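Local coordinates for protein Pre-mRNA-splicing factor SAD1 (Saccharomyces cerevisiae, PDB 4MSX) that promotes assembly of newly made U4 snRNA into the U4/U6 snRNP, is required for pre-mRNA splicing, and is a catalytically inactive relative of ubiquitin-specific proteases, at residues 77-82 with 246-251; 169-172 with 178-181; 202-207 with 233-238; 402-407 with 476-481; 441-446 with 466-471. All blocks are in the same frame, centred on the assembly; numbering follows the deposited sequence.

Overall arrangement
Contact 1 ties the loop ahead of strand 91-94, in the predicted UBP-type zinc finger, to helix 247-256 of the USP-like part. Contacts 2 and 3 fall within the sequence it spans, their centres 13 Å apart, and the hairpin of contact 2 bonds to the chain leaving helix 222-234 in contact 3. Contacts 1 and 3 touch through the D77-K233 salt bridge, so the zinc-finger part is joined to the helical part of the USP-like fold. Contacts 4 and 5, centres 15 Å apart, reach the same mixed sheet; contact 3 touches both, so helices and sheet meet there. Contacts 1 and 4, centres 37 Å apart, lie on opposite sides of the chain's centre.

Contact 1: residues 77-82 with 246-251; sequences DSEKIC and VDDFVS
E79 and D248 meet with their side chains crossing at about a right angle, yet their carboxylate planes differ by only 21°. The approach is made by the aliphatic part of the glutamate: E79 CG lies 3.2 Å from D248 OD1. With CG of D248 anti to the backbone N (chi1 178°), the aspartate is directed from the first turn of the helix onto the loop 77-82. The two acids are not bonded, E79 OE1 standing 4.4 Å from D248 OD1, and probably repel each other mildly. Water may ease this: one molecule donates to D248 OD1 at 2.7 Å and only weakly to E79 OE1. Another joins D248 OD2 to K80 N, while two more link D77 O to the backbone N atoms of D248 and F249, at the start of the helix. D248 OD2 is also paired with R226. Shortening D248 to an alanine would probably cost R226 this salt-bridge partner and break the water link to K80 N. The seam is a hydrated surface contact between the predicted zinc finger and the USP-like part, where D77 adds a salt bridge to K233 of helix 222-234, F249 packs on that same helix, and V250 packs on helix 189-203.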
# COMPACT_ATOMS: atom_id res chain seq x y z
N ASP A 77 1.80 -9.19 -12.23
CA ASP A 77 2.42 -8.04 -11.59
C ASP A 77 3.64 -7.51 -12.38
O ASP A 77 4.23 -6.51 -11.99
CB ASP A 77 2.87 -8.43 -10.18
CG ASP A 77 1.72 -8.78 -9.28
OD1 ASP A 77 0.58 -8.52 -9.68
OD2 ASP A 77 1.96 -9.36 -8.21
N SER A 78 4.03 -8.19 -13.44
CA SER A 78 5.26 -7.82 -14.15
C SER A 78 5.03 -6.63 -15.08
O SER A 78 3.89 -6.30 -15.43
CB SER A 78 5.75 -9.03 -14.97
OG SER A 78 6.15 -10.08 -14.10
N GLU A 79 6.13 -5.99 -15.48
CA GLU A 79 6.08 -4.91 -16.45
C GLU A 79 5.43 -5.52 -17.74
O GLU A 79 5.83 -6.58 -18.19
CB GLU A 79 7.51 -4.43 -16.80
CG GLU A 79 7.51 -3.19 -17.67
CD GLU A 79 8.93 -2.67 -18.04
OE1 GLU A 79 9.96 -3.26 -17.61
OE2 GLU A 79 8.99 -1.66 -18.80
N LYS A 80 4.48 -4.81 -18.30
CA LYS A 80 3.71 -5.23 -19.43
C LYS A 80 4.50 -4.88 -20.69
O LYS A 80 4.19 -3.92 -21.40
CB LYS A 80 2.39 -4.49 -19.40
CG LYS A 80 1.39 -5.02 -20.39
CD LYS A 80 0.12 -4.19 -20.40
CE LYS A 80 0.34 -2.86 -21.12
NZ LYS A 80 -0.95 -2.12 -21.36
N ILE A 81 5.56 -5.63 -20.93
CA ILE A 81 6.27 -5.47 -22.19
C ILE A 81 6.55 -6.83 -22.82
O ILE A 81 6.73 -7.83 -22.13
CB ILE A 81 7.62 -4.74 -22.05
CG1 ILE A 81 8.51 -5.44 -21.02
CG2 ILE A 81 7.41 -3.27 -21.71
CD1 ILE A 81 9.92 -4.83 -20.94
N CYS A 82 6.63 -6.83 -24.15
CA CYS A 82 6.96 -8.03 -24.93
C CYS A 82 8.37 -8.49 -24.62
O CYS A 82 9.30 -7.70 -24.69
CB CYS A 82 6.85 -7.66 -26.42
SG CYS A 82 7.52 -8.99 -27.54
N VAL A 246 5.20 -5.12 -6.41
CA VAL A 246 4.88 -3.82 -7.01
C VAL A 246 6.11 -3.08 -7.57
O VAL A 246 6.07 -1.86 -7.75
CB VAL A 246 4.12 -2.90 -6.00
CG1 VAL A 246 2.70 -3.51 -5.70
CG2 VAL A 246 4.97 -2.74 -4.71
N ASP A 247 7.15 -3.84 -7.89
CA ASP A 247 8.40 -3.28 -8.47
C ASP A 247 8.08 -2.44 -9.70
O ASP A 247 8.52 -1.30 -9.82
CB ASP A 247 9.39 -4.37 -8.87
CG ASP A 247 9.90 -5.16 -7.72
OD1 ASP A 247 9.28 -5.20 -6.63
OD2 ASP A 247 10.99 -5.74 -7.86
N ASP A 248 7.29 -3.00 -10.63
CA ASP A 248 6.99 -2.25 -11.85
C ASP A 248 6.17 -1.00 -11.59
O ASP A 248 6.37 0.02 -12.25
CB ASP A 248 6.18 -3.09 -12.86
CG ASP A 248 5.83 -2.28 -14.11
OD1 ASP A 248 6.82 -1.86 -14.79
OD2 ASP A 248 4.62 -2.04 -14.38
N PHE A 249 5.18 -1.08 -10.69
CA PHE A 249 4.39 0.11 -10.34
C PHE A 249 5.35 1.23 -9.80
O PHE A 249 5.30 2.38 -10.25
CB PHE A 249 3.31 -0.21 -9.28
CG PHE A 249 2.56 1.01 -8.79
CD1 PHE A 249 1.82 1.77 -9.66
CD2 PHE A 249 2.66 1.42 -7.47
CE1 PHE A 249 1.13 2.90 -9.25
CE2 PHE A 249 1.98 2.54 -7.02
CZ PHE A 249 1.20 3.29 -7.91
N VAL A 250 6.23 0.86 -8.86
CA VAL A 250 7.07 1.91 -8.19
C VAL A 250 8.08 2.42 -9.20
O VAL A 250 8.39 3.60 -9.27
CB VAL A 250 7.75 1.42 -6.90
CG1 VAL A 250 8.60 2.58 -6.32
CG2 VAL A 250 6.65 0.97 -5.86
N SER A 251 8.56 1.52 -10.05
CA SER A 251 9.53 1.93 -11.06
C SER A 251 8.83 2.84 -12.07
O SER A 251 9.40 3.85 -12.50
CB SER A 251 10.21 0.71 -11.70
OG SER A 251 10.91 1.16 -12.82
O HOH W 1 6.55 -5.85 -10.53
O HOH W 2 3.85 -3.79 -10.27
O HOH W 3 9.51 -2.01 -14.57
O HOH W 4 3.60 -2.43 -16.91

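Contact 2: residues 169-172 with 178-181; sequences RQCF and TYLN
The Y179 ring carries C171 CB over one face, 3.7 Å from the ring centroid and 22° off the normal, a CH-pi contact. C171 SG stands obliquely to the same ring. Y179 CG occupies the position between the backbone N and the carbonyl carbon (chi1 63°), which folds the ring back across the neighbouring strand instead of letting it extend away. On the other face of the two strands, T178 OG1 lies over the F172 ring, offset toward the rim, and T178 CB comes within 3.6 Å of F172 CE1. The two strands, 170-172 and 178-180, form a two-stranded antiparallel beta hairpin. C171 and Y179 are its hydrogen-bonded pair: C171 N donates to Y179 O at 2.7 Å, nearly in line with the carbonyl, and Y179 N returns a bond to C171 O from above the carbonyl plane. C171 O is gripped twice, because T178 OG1 donates to it at 3.0 Å from the opposite face of that plane. Beyond the strands, N181 continues the pairing with both side chain and backbone: R169 N gives a straight bond of 2.8 Å to N181 OD1, while N181 N reaches R169 O at 3.2 Å. The far ends of the N181 and Y179 side chains dock the hairpin on the chain after helix 222-234, with N181 ND2 bonded to W235 O and Y179 OH to S236 O.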
# COMPACT_ATOMS: atom_id res chain seq x y z
N ARG A 169 -11.23 -12.36 5.03
CA ARG A 169 -11.48 -13.76 5.40
C ARG A 169 -10.29 -14.63 5.02
O ARG A 169 -9.47 -14.23 4.18
CB ARG A 169 -12.75 -14.26 4.72
CG ARG A 169 -12.68 -14.30 3.21
CD ARG A 169 -13.58 -15.44 2.67
NE ARG A 169 -13.61 -15.51 1.19
CZ ARG A 169 -14.18 -14.56 0.48
NH1 ARG A 169 -14.73 -13.54 1.12
NH2 ARG A 169 -14.20 -14.63 -0.83
N GLN A 170 -10.18 -15.82 5.61
CA GLN A 170 -9.07 -16.70 5.27
C GLN A 170 -9.25 -17.32 3.87
O GLN A 170 -10.32 -17.80 3.51
CB GLN A 170 -8.84 -17.79 6.34
CG GLN A 170 -8.42 -17.23 7.72
CD GLN A 170 -6.94 -16.79 7.83
OE1 GLN A 170 -6.08 -17.15 7.01
NE2 GLN A 170 -6.64 -16.02 8.89
N CYS A 171 -8.19 -17.28 3.08
CA CYS A 171 -8.24 -17.68 1.69
C CYS A 171 -7.10 -18.62 1.45
O CYS A 171 -6.23 -18.77 2.30
CB CYS A 171 -8.09 -16.44 0.80
SG CYS A 171 -9.47 -15.29 0.91
N PHE A 172 -7.06 -19.23 0.26
CA PHE A 172 -5.99 -20.19 -0.09
C PHE A 172 -5.47 -19.85 -1.47
O PHE A 172 -6.27 -19.57 -2.36
CB PHE A 172 -6.53 -21.63 -0.07
CG PHE A 172 -6.92 -22.09 1.30
CD1 PHE A 172 -5.97 -22.60 2.17
CD2 PHE A 172 -8.22 -21.92 1.75
CE1 PHE A 172 -6.32 -22.97 3.48
CE2 PHE A 172 -8.58 -22.28 3.05
CZ PHE A 172 -7.62 -22.81 3.92
N THR A 178 -2.43 -20.60 3.08
CA THR A 178 -3.59 -19.79 3.49
C THR A 178 -3.13 -18.34 3.70
O THR A 178 -1.96 -18.11 3.98
CB THR A 178 -4.25 -20.36 4.79
OG1 THR A 178 -5.50 -19.68 5.07
CG2 THR A 178 -3.30 -20.22 5.96
N TYR A 179 -4.04 -17.37 3.56
CA TYR A 179 -3.69 -15.98 3.83
C TYR A 179 -4.99 -15.29 4.17
O TYR A 179 -6.07 -15.80 3.82
CB TYR A 179 -3.02 -15.29 2.64
CG TYR A 179 -3.90 -15.17 1.40
CD1 TYR A 179 -4.03 -16.22 0.50
CD2 TYR A 179 -4.60 -13.98 1.12
CE1 TYR A 179 -4.82 -16.10 -0.65
CE2 TYR A 179 -5.40 -13.85 -0.01
CZ TYR A 179 -5.48 -14.92 -0.90
OH TYR A 179 -6.28 -14.80 -2.00
N LEU A 180 -4.90 -14.17 4.88
CA LEU A 180 -6.08 -13.36 5.16
C LEU A 180 -6.13 -12.27 4.09
O LEU A 180 -5.16 -11.50 3.99
CB LEU A 180 -5.91 -12.76 6.60
CG LEU A 180 -7.03 -11.91 7.19
CD1 LEU A 180 -8.28 -12.76 7.37
CD2 LEU A 180 -6.60 -11.28 8.57
N ASN A 181 -7.20 -12.17 3.31
CA ASN A 181 -7.14 -11.31 2.13
C ASN A 181 -7.06 -9.84 2.59
O ASN A 181 -7.62 -9.48 3.62
CB ASN A 181 -8.28 -11.53 1.11
CG ASN A 181 -9.66 -11.02 1.58
OD1 ASN A 181 -10.14 -11.37 2.66
ND2 ASN A 181 -10.28 -10.16 0.79

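Contact 3: residues 202-207 with 233-238; sequences ISHMVP and KIWSPK
S203, near the end of helix 189-203, meets both I234 and W235. In the modelled conformer of this serine, S203 OG is 3.4 Å from I234 CD1, a contact with a methyl group, while the hydroxyl finds its polar partner in L199 O one turn back. Its carbonyl is the acceptor for the indole: W235 NE1 donates to S203 O over 2.8 Å. The bond is somewhat bent, with 148° at the hydrogen, and separately NE1 approaches from above the carbonyl plane rather than along a lone pair. H204 follows, and its chi1 of -75°, with CG anti to the carbonyl carbon, swings the imidazole onto the same tryptophan. W235 CZ2 lies over the centre of the imidazole face, with H204 CE1 3.5 Å from W235 CZ2. The rings meet at a slant, their planes 38° apart. H204 NE2 is bonded to G182 O, which helps fix the ring's rotation. W235 also has a cation-pi partner in R209. The contact thus joins the ends of helices 189-203 and 222-234 in the helical part of the USP-like fold, the indole bonded to a carbonyl at the first helix's C-terminal end.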
# COMPACT_ATOMS: atom_id res chain seq x y z
N ILE A 202 -2.90 2.84 2.77
CA ILE A 202 -3.99 3.45 2.06
C ILE A 202 -5.05 2.41 1.64
O ILE A 202 -6.25 2.71 1.65
CB ILE A 202 -3.52 4.29 0.88
CG1 ILE A 202 -4.65 5.24 0.46
CG2 ILE A 202 -3.00 3.41 -0.26
CD1 ILE A 202 -4.28 6.12 -0.73
N SER A 203 -4.64 1.17 1.35
CA SER A 203 -5.59 0.11 1.00
C SER A 203 -6.45 -0.34 2.18
O SER A 203 -7.47 -1.01 1.98
CB SER A 203 -4.83 -1.10 0.44
OG SER A 203 -4.28 -0.77 -0.82
N HIS A 204 -6.02 0.00 3.40
CA HIS A 204 -6.76 -0.39 4.60
C HIS A 204 -7.61 0.75 5.18
O HIS A 204 -8.21 0.57 6.23
CB HIS A 204 -5.82 -1.05 5.66
CG HIS A 204 -5.44 -2.45 5.28
ND1 HIS A 204 -5.83 -3.57 6.00
CD2 HIS A 204 -4.82 -2.92 4.16
CE1 HIS A 204 -5.41 -4.66 5.38
NE2 HIS A 204 -4.78 -4.29 4.27
N MET A 205 -7.64 1.91 4.51
CA MET A 205 -8.57 3.00 4.89
C MET A 205 -9.88 2.75 4.16
O MET A 205 -10.00 3.03 2.97
CB MET A 205 -8.05 4.36 4.48
CG MET A 205 -6.82 4.70 5.31
SD MET A 205 -6.00 6.19 4.71
CE MET A 205 -4.72 6.26 5.97
N VAL A 206 -10.85 2.21 4.87
CA VAL A 206 -12.01 1.64 4.18
C VAL A 206 -12.67 2.47 3.06
O VAL A 206 -12.99 1.94 2.00
CB VAL A 206 -13.02 1.09 5.19
CG1 VAL A 206 -14.35 0.75 4.51
CG2 VAL A 206 -12.43 -0.19 5.83
N PRO A 207 -12.86 3.77 3.25
CA PRO A 207 -13.55 4.60 2.24
C PRO A 207 -12.74 4.80 0.99
O PRO A 207 -13.27 4.99 -0.11
CB PRO A 207 -13.72 5.98 2.92
CG PRO A 207 -13.36 5.76 4.40
CD PRO A 207 -12.60 4.48 4.53
N LYS A 233 -5.65 -5.83 -6.26
CA LYS A 233 -4.94 -7.08 -6.00
C LYS A 233 -4.66 -7.27 -4.55
O LYS A 233 -4.66 -8.41 -4.08
CB LYS A 233 -3.58 -7.10 -6.77
CG LYS A 233 -3.83 -7.27 -8.29
CD LYS A 233 -2.50 -7.06 -9.11
CE LYS A 233 -2.77 -7.43 -10.59
NZ LYS A 233 -1.46 -7.13 -11.39
N ILE A 234 -4.34 -6.17 -3.82
CA ILE A 234 -4.04 -6.33 -2.38
C ILE A 234 -5.20 -7.03 -1.66
O ILE A 234 -4.99 -7.81 -0.71
CB ILE A 234 -3.75 -4.94 -1.77
CG1 ILE A 234 -2.31 -4.53 -2.19
CG2 ILE A 234 -3.97 -4.92 -0.22
CD1 ILE A 234 -2.05 -3.02 -1.92
N TRP A 235 -6.42 -6.76 -2.13
CA TRP A 235 -7.62 -7.34 -1.47
C TRP A 235 -8.11 -8.65 -2.11
O TRP A 235 -9.11 -9.23 -1.68
CB TRP A 235 -8.76 -6.29 -1.41
CG TRP A 235 -8.43 -5.34 -0.28
CD1 TRP A 235 -7.80 -4.12 -0.35
CD2 TRP A 235 -8.66 -5.60 1.10
NE1 TRP A 235 -7.65 -3.58 0.95
CE2 TRP A 235 -8.15 -4.50 1.84
CE3 TRP A 235 -9.25 -6.67 1.79
CZ2 TRP A 235 -8.24 -4.45 3.27
CZ3 TRP A 235 -9.33 -6.63 3.17
CH2 TRP A 235 -8.84 -5.51 3.91
N SER A 236 -7.41 -9.13 -3.15
CA SER A 236 -7.97 -10.26 -3.88
C SER A 236 -8.09 -11.49 -3.00
O SER A 236 -7.12 -11.91 -2.36
CB SER A 236 -7.12 -10.60 -5.12
OG SER A 236 -7.54 -11.88 -5.57
N PRO A 237 -9.30 -12.10 -2.95
CA PRO A 237 -9.46 -13.35 -2.20
C PRO A 237 -9.13 -14.61 -3.05
O PRO A 237 -9.35 -15.72 -2.58
CB PRO A 237 -10.98 -13.36 -1.83
CG PRO A 237 -11.63 -12.70 -3.01
CD PRO A 237 -10.57 -11.61 -3.51
N LYS A 238 -8.63 -14.43 -4.27
CA LYS A 238 -8.31 -15.56 -5.16
C LYS A 238 -6.90 -15.50 -5.78
O LYS A 238 -6.68 -15.92 -6.93
CB LYS A 238 -9.36 -15.59 -6.29
CG LYS A 238 -10.76 -15.97 -5.79
CD LYS A 238 -11.91 -15.38 -6.64
CE LYS A 238 -11.80 -15.59 -8.13
NZ LYS A 238 -13.11 -15.31 -8.85

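Contact 4: residues 402-407 with 476-481; sequences SELEIL and QVWEKQ
L404 and W478 supply the apolar part of this contact, their side chains crossing at about a right angle. L404 CD1 lies above the six-membered ring of W478, 3.7 Å from its centroid and only 4° off the normal, so the CH-pi contact is almost perfectly centred. L404 CB makes a separate approach, 3.4 Å from W478 CZ3. The backbone puts CB there, and CG anti to the backbone N (chi1 170°), with an extended chi2, lays CD1 over the ring face. Backbone atoms of the same segment add van der Waals contacts: S402 O and E403 C each stand 3.7 Å from W478 CZ3, both oblique to the ring. Strands 403-406 and 472-480 both pair with the long strand 409-421 of the mixed sheet in the USP-like fold, and here they meet through the W478 side chain, the CA atoms of E403 and W478 staying 8.6 Å apart. Polar bonding fixes the indole from its own strand: W478 NE1 donates to Q476 OE1 at 2.9 Å, the oxygen lying in the ring plane although the nitrogen is above the plane of the amide carbonyl. Q476 NE2 is bonded in turn to N416 on strand 409-421.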
# COMPACT_ATOMS: atom_id res chain seq x y z
N SER A 402 -4.22 0.76 22.48
CA SER A 402 -4.99 0.73 21.24
C SER A 402 -6.03 1.82 21.18
O SER A 402 -6.72 1.94 20.18
CB SER A 402 -5.57 -0.66 20.98
OG SER A 402 -4.63 -1.43 20.21
N GLU A 403 -6.09 2.66 22.22
CA GLU A 403 -7.09 3.73 22.28
C GLU A 403 -6.47 5.04 22.72
O GLU A 403 -5.50 5.07 23.48
CB GLU A 403 -8.16 3.40 23.37
CG GLU A 403 -8.91 2.12 23.15
CD GLU A 403 -9.98 1.89 24.23
OE1 GLU A 403 -11.17 1.73 23.86
OE2 GLU A 403 -9.63 1.89 25.44
N LEU A 404 -7.11 6.12 22.34
CA LEU A 404 -6.54 7.41 22.57
C LEU A 404 -7.73 8.37 22.57
O LEU A 404 -8.69 8.16 21.87
CB LEU A 404 -5.55 7.66 21.39
CG LEU A 404 -4.89 8.99 21.09
CD1 LEU A 404 -3.76 8.83 20.06
CD2 LEU A 404 -5.95 9.93 20.57
N GLU A 405 -7.68 9.44 23.36
CA GLU A 405 -8.76 10.41 23.28
C GLU A 405 -8.17 11.79 23.10
O GLU A 405 -7.20 12.12 23.75
CB GLU A 405 -9.58 10.35 24.59
CG GLU A 405 -10.87 11.14 24.52
CD GLU A 405 -11.80 10.90 25.72
OE1 GLU A 405 -11.32 10.96 26.89
OE2 GLU A 405 -13.00 10.66 25.49
N ILE A 406 -8.74 12.60 22.21
CA ILE A 406 -8.26 13.98 22.04
C ILE A 406 -9.45 14.92 22.22
O ILE A 406 -10.36 14.92 21.40
CB ILE A 406 -7.67 14.23 20.62
CG1 ILE A 406 -6.46 13.34 20.37
CG2 ILE A 406 -7.31 15.71 20.44
CD1 ILE A 406 -6.03 13.25 18.88
N LEU A 407 -9.44 15.72 23.28
CA LEU A 407 -10.58 16.57 23.63
C LEU A 407 -11.94 15.89 23.33
O LEU A 407 -12.74 16.34 22.50
CB LEU A 407 -10.47 17.92 22.91
CG LEU A 407 -9.23 18.72 23.36
CD1 LEU A 407 -9.17 20.04 22.61
CD2 LEU A 407 -9.20 18.93 24.90
N GLN A 476 1.65 6.01 12.31
CA GLN A 476 0.47 5.28 12.78
C GLN A 476 -0.76 5.84 12.15
O GLN A 476 -0.83 7.04 11.90
CB GLN A 476 0.25 5.42 14.33
CG GLN A 476 1.34 4.68 15.09
CD GLN A 476 1.20 4.84 16.60
OE1 GLN A 476 0.57 5.81 17.08
NE2 GLN A 476 1.73 3.87 17.34
N VAL A 477 -1.76 4.98 12.00
CA VAL A 477 -3.05 5.46 11.48
C VAL A 477 -4.07 5.14 12.57
O VAL A 477 -4.14 4.00 13.01
CB VAL A 477 -3.50 4.73 10.19
CG1 VAL A 477 -4.92 5.18 9.76
CG2 VAL A 477 -2.49 5.00 9.02
N TRP A 478 -4.77 6.17 13.02
CA TRP A 478 -5.81 6.04 14.08
C TRP A 478 -7.15 6.33 13.45
O TRP A 478 -7.26 7.26 12.61
CB TRP A 478 -5.54 7.05 15.20
CG TRP A 478 -4.32 6.71 16.00
CD1 TRP A 478 -3.01 6.94 15.63
CD2 TRP A 478 -4.27 6.04 17.28
NE1 TRP A 478 -2.17 6.47 16.61
CE2 TRP A 478 -2.91 5.95 17.64
CE3 TRP A 478 -5.25 5.58 18.19
CZ2 TRP A 478 -2.49 5.36 18.85
CZ3 TRP A 478 -4.83 5.00 19.39
CH2 TRP A 478 -3.46 4.89 19.70
N GLU A 479 -8.20 5.59 13.86
CA GLU A 479 -9.50 5.77 13.25
C GLU A 479 -10.51 6.24 14.32
O GLU A 479 -10.56 5.70 15.43
CB GLU A 479 -10.02 4.45 12.66
CG GLU A 479 -11.40 4.63 12.02
CD GLU A 479 -11.89 3.40 11.23
OE1 GLU A 479 -11.41 2.25 11.49
OE2 GLU A 479 -12.75 3.60 10.33
N LYS A 480 -11.26 7.26 13.96
CA LYS A 480 -12.14 7.95 14.93
C LYS A 480 -13.31 7.02 15.23
O LYS A 480 -13.81 6.33 14.33
CB LYS A 480 -12.60 9.30 14.35
CG LYS A 480 -13.69 10.03 15.17
CD LYS A 480 -13.55 11.55 15.01
CE LYS A 480 -14.10 12.06 13.74
NZ LYS A 480 -13.84 13.53 13.60
N GLN A 481 -13.67 6.92 16.50
CA GLN A 481 -14.79 6.07 16.93
C GLN A 481 -16.03 6.93 17.14
O GLN A 481 -15.92 8.07 17.61
CB GLN A 481 -14.47 5.38 18.26
CG GLN A 481 -13.19 4.60 18.22
CD GLN A 481 -13.24 3.54 17.13
OE1 GLN A 481 -13.92 2.52 17.29
NE2 GLN A 481 -12.52 3.78 16.00

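Contact 5: residues 441-446 with 466-471; sequences ITQLYD and ELLFLK
Strand 438-446 of the mixed sheet is covered here by the short loop that leads into strand 472-480, and Q443, I441, L468 and K471 make the contact. The side chains of Q443 and L468 lie antiparallel alongside each other, bringing Q443 OE1 to 3.4 Å from L468 CD2. Q443 CG is anti to the carbonyl carbon (chi1 -62°) and the chain beyond it is extended, which carries the amide out from the strand to the loop. There Q443 NE2 donates to a water at 2.7 Å, and that water donates to L468 O at 3.1 Å, so a single molecule bridges the strand's side chain to the loop backbone. Both ends of the amide have protein partners as well, OE1 with N416 and NE2 with E454, and these fix its rotation. K471 runs obliquely across Q443, with K471 CD 4.2 Å from Q443 NE2. It also crosses I441 at about a right angle, K471 NZ being 4.0 Å from I441 CD1 in the modelled conformer. The ammonium is paired with E454, which therefore serves both K471 and Q443. A leucine replacing Q443 would probably leave N416 without this acceptor and the bridging water without its amide donor. The loop between strands 459-463 and 472-480 thus packs on strand 438-446 of the mixed sheet of the USP-like fold, between neighbouring strands 409-421 and 451-456.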
# COMPACT_ATOMS: atom_id res chain seq x y z
N ILE A 441 8.49 -2.19 8.29
CA ILE A 441 7.51 -3.27 8.32
C ILE A 441 6.18 -2.71 8.79
O ILE A 441 6.11 -1.63 9.39
CB ILE A 441 7.95 -4.42 9.21
CG1 ILE A 441 8.00 -3.95 10.66
CG2 ILE A 441 9.37 -4.96 8.77
CD1 ILE A 441 8.39 -5.05 11.63
N THR A 442 5.10 -3.41 8.45
CA THR A 442 3.76 -2.79 8.60
C THR A 442 2.92 -3.73 9.42
O THR A 442 2.85 -4.92 9.12
CB THR A 442 3.11 -2.58 7.21
OG1 THR A 442 4.03 -1.86 6.40
CG2 THR A 442 1.75 -1.80 7.29
N GLN A 443 2.28 -3.19 10.47
CA GLN A 443 1.37 -3.99 11.28
C GLN A 443 -0.03 -3.45 11.05
O GLN A 443 -0.23 -2.23 11.10
CB GLN A 443 1.72 -3.81 12.77
CG GLN A 443 3.13 -4.31 13.03
CD GLN A 443 3.67 -3.97 14.42
OE1 GLN A 443 3.23 -2.99 15.06
NE2 GLN A 443 4.66 -4.75 14.87
N LEU A 444 -0.99 -4.35 10.82
CA LEU A 444 -2.33 -3.89 10.48
C LEU A 444 -3.36 -4.60 11.32
O LEU A 444 -3.25 -5.80 11.54
CB LEU A 444 -2.67 -4.27 9.00
CG LEU A 444 -1.70 -3.59 8.00
CD1 LEU A 444 -1.97 -4.11 6.56
CD2 LEU A 444 -1.88 -2.08 8.04
N TYR A 445 -4.41 -3.88 11.66
CA TYR A 445 -5.42 -4.42 12.59
C TYR A 445 -6.61 -4.92 11.82
O TYR A 445 -7.12 -4.22 10.96
CB TYR A 445 -5.90 -3.34 13.56
CG TYR A 445 -6.83 -3.93 14.65
CD1 TYR A 445 -6.35 -4.85 15.57
CD2 TYR A 445 -8.16 -3.56 14.73
CE1 TYR A 445 -7.19 -5.39 16.58
CE2 TYR A 445 -9.02 -4.10 15.75
CZ TYR A 445 -8.50 -5.00 16.65
OH TYR A 445 -9.30 -5.54 17.62
N ASP A 446 -7.04 -6.14 12.14
CA ASP A 446 -8.28 -6.68 11.58
C ASP A 446 -9.39 -6.69 12.65
O ASP A 446 -9.30 -7.45 13.59
CB ASP A 446 -8.08 -8.12 11.11
CG ASP A 446 -9.44 -8.82 10.77
OD1 ASP A 446 -10.44 -8.14 10.44
OD2 ASP A 446 -9.47 -10.06 10.83
N GLU A 466 -0.89 -5.42 22.98
CA GLU A 466 -0.33 -4.67 24.12
C GLU A 466 1.17 -4.54 23.99
O GLU A 466 1.75 -3.69 24.66
CB GLU A 466 -0.71 -5.25 25.51
CG GLU A 466 -1.01 -6.73 25.56
CD GLU A 466 -2.46 -7.02 25.19
OE1 GLU A 466 -2.69 -7.54 24.06
OE2 GLU A 466 -3.35 -6.71 26.02
N LEU A 467 1.80 -5.33 23.13
CA LEU A 467 3.24 -5.28 22.98
C LEU A 467 3.71 -4.57 21.70
O LEU A 467 4.93 -4.45 21.47
CB LEU A 467 3.83 -6.69 23.06
CG LEU A 467 3.40 -7.46 24.33
CD1 LEU A 467 3.98 -8.86 24.29
CD2 LEU A 467 3.82 -6.69 25.61
N LEU A 468 2.77 -4.06 20.90
CA LEU A 468 3.17 -3.42 19.61
C LEU A 468 4.17 -2.30 19.84
O LEU A 468 5.15 -2.17 19.12
CB LEU A 468 1.93 -2.83 18.92
CG LEU A 468 0.92 -3.83 18.37
CD1 LEU A 468 -0.21 -3.10 17.62
CD2 LEU A 468 1.63 -4.85 17.47
N PHE A 469 3.98 -1.54 20.92
CA PHE A 469 4.82 -0.36 21.12
C PHE A 469 6.25 -0.71 21.41
O PHE A 469 7.09 0.16 21.37
CB PHE A 469 4.27 0.53 22.22
CG PHE A 469 4.57 -0.01 23.61
CD1 PHE A 469 3.69 -0.90 24.21
CD2 PHE A 469 5.75 0.36 24.27
CE1 PHE A 469 3.96 -1.41 25.51
CE2 PHE A 469 6.04 -0.17 25.60
CZ PHE A 469 5.15 -1.07 26.17
N LEU A 470 6.59 -1.97 21.66
CA LEU A 470 8.02 -2.25 21.90
C LEU A 470 8.93 -2.04 20.70
O LEU A 470 10.12 -1.85 20.87
CB LEU A 470 8.20 -3.69 22.39
CG LEU A 470 7.58 -3.87 23.78
CD1 LEU A 470 7.68 -5.32 24.13
CD2 LEU A 470 8.38 -2.98 24.79
N LYS A 471 8.38 -2.07 19.49
CA LYS A 471 9.21 -1.78 18.29
C LYS A 471 9.16 -0.30 17.98
O LYS A 471 8.26 0.43 18.48
CB LYS A 471 8.64 -2.58 17.09
CG LYS A 471 8.79 -4.08 17.29
CD LYS A 471 8.69 -4.87 15.99
CE LYS A 471 8.97 -6.37 16.21
NZ LYS A 471 8.63 -7.23 15.00
O HOH W 5 5.77 -4.62 17.38